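Local atomic coordinates of 6-aminohexanoate-cyclic-dimer hydrolase (Arthrobacter sp., PDB entry 3A2Q), a protein that hydrolyses the cyclic dimer of 6-aminohexanoate, a nylon-6 by-product, opening one amide bond to give the linear dimer. Residues 310-318 with 359-367. The protein carries 1 engineered substitution. Sequence-based numbering, arbitrary orientation.
Sequences KDYSTICDV and FAACVDELR
A single knob-into-hole fit joins helices 308-331 and 356-378, the side chain of Ile315 sitting among Phe359, Cys362, Val363 and Leu366. The segments cross at a steep angle, the axes 8.6 Å apart at closest and their N-to-C directions 132° apart. The two branches of Ile315 divide the hole between them. With CG1 anti to the carbonyl carbon (chi1 -67°) and the chain extended beyond it, Ile315 CD1 meets Leu366 CD1 tip to tip at 3.7 Å and also touches Val363 CG2. CG1 itself lies against Cys362 CB, while Ile315 CG2 touches Phe359 CE1 at 4.0 Å. Phe359 CD1 and CE1 also take the isopropyl group of Val318, obliquely to the ring.

Where the backbones come closest, Asp311 CA to Cys362 CA at 4.8 Å, Cys362 packs against segment 310-318: its CB lies 3.6 Å from Asp311 O and its SG 3.7 Å from Thr314 CB. Within the amidase fold this pairing lies beside the substrate pocket. Cys316, on the face of its helix turned away from the crossing, touches both bound 6-aminohexanoic acid molecules, and its SG sits 3.9 Å above the centre of the Tyr312 ring; that ring meets Leu366 CD1 and makes a weak hydrogen bond through OH to Ala171 O of the pocket.

At the exposed margin the carboxylate of Asp311 lies over the CB and CG of Glu365, whose chain bends at chi2 (-49°) and carries its own carboxylate off. One water donates to both Asp311 OD2 and Glu365 OE1, bridging like charges 4.4 Å apart. Without the carboxylate, as with an alanine at Asp311, the bridging water is likely to lose one of its two acceptors and the methylenes of Glu365 their cover.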
loop_
_atom_site.group_PDB
_atom_site.type_symbol
_atom_site.label_atom_id
_atom_site.label_comp_id
_atom_site.label_asym_id
_atom_site.label_seq_id
_atom_site.Cartn_x
_atom_site.Cartn_y
_atom_site.Cartn_z
ATOM N N LYS A 310 -6.329 19.219 6.471
ATOM C CA LYS A 310 -5.704 20.046 7.500
ATOM C C LYS A 310 -5.835 19.332 8.843
ATOM O O LYS A 310 -4.874 19.239 9.611
ATOM C CB LYS A 310 -6.382 21.416 7.575
ATOM C CG LYS A 310 -5.721 22.365 8.554
ATOM C CD LYS A 310 -6.505 23.658 8.690
ATOM C CE LYS A 310 -5.849 24.591 9.698
ATOM N NZ LYS A 310 -5.734 23.963 11.040
ATOM N N ASP A 311 -7.034 18.820 9.106
ATOM C CA ASP A 311 -7.325 18.096 10.339
ATOM C C ASP A 311 -6.533 16.798 10.393
ATOM O O ASP A 311 -6.052 16.399 11.446
ATOM C CB ASP A 311 -8.817 17.772 10.424
ATOM C CG ASP A 311 -9.682 19.010 10.422
ATOM O OD1 ASP A 311 -9.578 19.815 11.374
ATOM O OD2 ASP A 311 -10.466 19.181 9.464
ATOM N N TYR A 312 -6.406 16.138 9.248
ATOM C CA TYR A 312 -5.668 14.891 9.173
ATOM C C TYR A 312 -4.191 15.138 9.491
ATOM O O TYR A 312 -3.545 14.345 10.179
ATOM C CB TYR A 312 -5.823 14.292 7.774
ATOM C CG TYR A 312 -5.239 12.911 7.617
ATOM C CD1 TYR A 312 -5.578 11.882 8.497
ATOM C CD2 TYR A 312 -4.361 12.623 6.575
ATOM C CE1 TYR A 312 -5.053 10.600 8.342
ATOM C CE2 TYR A 312 -3.834 11.346 6.410
ATOM C CZ TYR A 312 -4.181 10.342 7.295
ATOM O OH TYR A 312 -3.644 9.088 7.137
ATOM N N SER A 313 -3.663 16.247 8.985
ATOM C CA SER A 313 -2.266 16.605 9.205
ATOM C C SER A 313 -1.969 16.767 10.693
ATOM O O SER A 313 -0.921 16.340 11.173
ATOM C CB SER A 313 -1.937 17.913 8.472
ATOM O OG SER A 313 -0.543 18.176 8.511
ATOM N N THR A 314 -2.892 17.391 11.414
ATOM C CA THR A 314 -2.723 17.602 12.848
ATOM C C THR A 314 -2.644 16.263 13.575
ATOM O O THR A 314 -1.822 16.077 14.469
ATOM C CB THR A 314 -3.881 18.437 13.416
ATOM O OG1 THR A 314 -3.861 19.735 12.807
ATOM C CG2 THR A 314 -3.754 18.577 14.936
ATOM N N ILE A 315 -3.497 15.323 13.177
ATOM C CA ILE A 315 -3.487 14.005 13.789
ATOM C C ILE A 315 -2.159 13.329 13.468
ATOM O O ILE A 315 -1.567 12.666 14.321
ATOM C CB ILE A 315 -4.653 13.149 13.266
ATOM C CG1 ILE A 315 -5.974 13.737 13.757
ATOM C CG2 ILE A 315 -4.484 11.704 13.719
ATOM C CD1 ILE A 315 -7.207 13.094 13.152
ATOM N N CYS A 316 -1.685 13.513 12.238
ATOM C CA CYS A 316 -0.419 12.926 11.816
ATOM C C CYS A 316 0.758 13.485 12.623
ATOM O O CYS A 316 1.698 12.752 12.934
ATOM C CB CYS A 316 -0.196 13.161 10.320
ATOM S SG CYS A 316 -1.177 12.067 9.252
ATOM N N ASP A 317 0.708 14.772 12.966
ATOM C CA ASP A 317 1.788 15.366 13.756
ATOM C C ASP A 317 1.908 14.625 15.082
ATOM O O ASP A 317 3.003 14.275 15.511
ATOM C CB ASP A 317 1.523 16.848 14.043
ATOM C CG ASP A 317 1.682 17.723 12.818
ATOM O OD1 ASP A 317 2.399 17.315 11.881
ATOM O OD2 ASP A 317 1.099 18.829 12.800
ATOM N N VAL A 318 0.765 14.398 15.720
ATOM C CA VAL A 318 0.708 13.702 17.002
ATOM C C VAL A 318 1.162 12.254 16.879
ATOM O O VAL A 318 1.901 11.756 17.729
ATOM C CB VAL A 318 -0.729 13.752 17.584
ATOM C CG1 VAL A 318 -0.858 12.832 18.807
ATOM C CG2 VAL A 318 -1.074 15.182 17.961
ATOM N N PHE A 359 -7.348 17.670 19.132
ATOM C CA PHE A 359 -7.148 16.335 18.569
ATOM C C PHE A 359 -8.499 15.650 18.382
ATOM O O PHE A 359 -8.776 15.073 17.330
ATOM C CB PHE A 359 -6.280 15.483 19.499
ATOM C CG PHE A 359 -5.931 14.132 18.935
ATOM C CD1 PHE A 359 -4.837 13.976 18.090
ATOM C CD2 PHE A 359 -6.705 13.018 19.240
ATOM C CE1 PHE A 359 -4.516 12.730 17.559
ATOM C CE2 PHE A 359 -6.393 11.762 18.711
ATOM C CZ PHE A 359 -5.300 11.619 17.872
ATOM N N ALA A 360 -9.337 15.717 19.413
ATOM C CA ALA A 360 -10.662 15.109 19.349
ATOM C C ALA A 360 -11.490 15.718 18.224
ATOM O O ALA A 360 -12.210 15.010 17.522
ATOM C CB ALA A 360 -11.385 15.282 20.678
ATOM N N ALA A 361 -11.395 17.034 18.053
ATOM C CA ALA A 361 -12.147 17.711 17.001
ATOM C C ALA A 361 -11.690 17.265 15.612
ATOM O O ALA A 361 -12.510 17.090 14.707
ATOM C CB ALA A 361 -11.997 19.227 17.139
ATOM N N CYS A 362 -10.383 17.082 15.447
ATOM C CA CYS A 362 -9.833 16.653 14.167
ATOM C C CYS A 362 -10.364 15.273 13.793
ATOM O O CYS A 362 -10.703 15.019 12.636
ATOM C CB CYS A 362 -8.305 16.620 14.223
ATOM S SG CYS A 362 -7.522 18.251 14.248
ATOM N N VAL A 363 -10.433 14.378 14.771
ATOM C CA VAL A 363 -10.942 13.038 14.507
ATOM C C VAL A 363 -12.403 13.129 14.081
ATOM O O VAL A 363 -12.833 12.439 13.152
ATOM C CB VAL A 363 -10.811 12.127 15.750
ATOM C CG1 VAL A 363 -11.504 10.789 15.497
ATOM C CG2 VAL A 363 -9.344 11.901 16.070
ATOM N N ASP A 364 -13.174 13.980 14.747
ATOM C CA ASP A 364 -14.578 14.141 14.379
ATOM C C ASP A 364 -14.698 14.630 12.940
ATOM O O ASP A 364 -15.595 14.213 12.211
ATOM C CB ASP A 364 -15.282 15.142 15.300
ATOM C CG ASP A 364 -15.694 14.532 16.627
ATOM O OD1 ASP A 364 -15.526 13.307 16.804
ATOM O OD2 ASP A 364 -16.196 15.286 17.487
ATOM N N GLU A 365 -13.803 15.526 12.536
ATOM C CA GLU A 365 -13.836 16.053 11.172
ATOM C C GLU A 365 -13.645 14.930 10.156
ATOM O O GLU A 365 -14.229 14.958 9.075
ATOM C CB GLU A 365 -12.755 17.124 10.974
ATOM C CG GLU A 365 -13.117 18.480 11.580
ATOM C CD GLU A 365 -14.511 18.947 11.180
ATOM O OE1 GLU A 365 -14.796 19.021 9.967
ATOM O OE2 GLU A 365 -15.326 19.241 12.077
ATOM N N LEU A 366 -12.825 13.945 10.506
ATOM C CA LEU A 366 -12.597 12.820 9.611
ATOM C C LEU A 366 -13.873 11.988 9.491
ATOM O O LEU A 366 -14.248 11.578 8.392
ATOM C CB LEU A 366 -11.454 11.936 10.121
ATOM C CG LEU A 366 -10.059 12.558 10.242
ATOM C CD1 LEU A 366 -9.047 11.447 10.456
ATOM C CD2 LEU A 366 -9.712 13.342 8.992
ATOM N N ARG A 367 -14.541 11.745 10.618
ATOM C CA ARG A 367 -15.766 10.951 10.599
ATOM C C ARG A 367 -16.831 11.661 9.770
ATOM O O ARG A 367 -17.547 11.032 9.001
ATOM C CB ARG A 367 -16.299 10.709 12.022
ATOM C CG ARG A 367 -15.285 10.142 13.008
ATOM C CD ARG A 367 -14.448 9.012 12.417
ATOM N NE ARG A 367 -13.575 8.427 13.432
ATOM C CZ ARG A 367 -12.390 7.874 13.188
ATOM N NH1 ARG A 367 -11.915 7.825 11.947
ATOM N NH2 ARG A 367 -11.682 7.368 14.188
HETATM O O HOH W 1 -12.611 19.937 7.996
#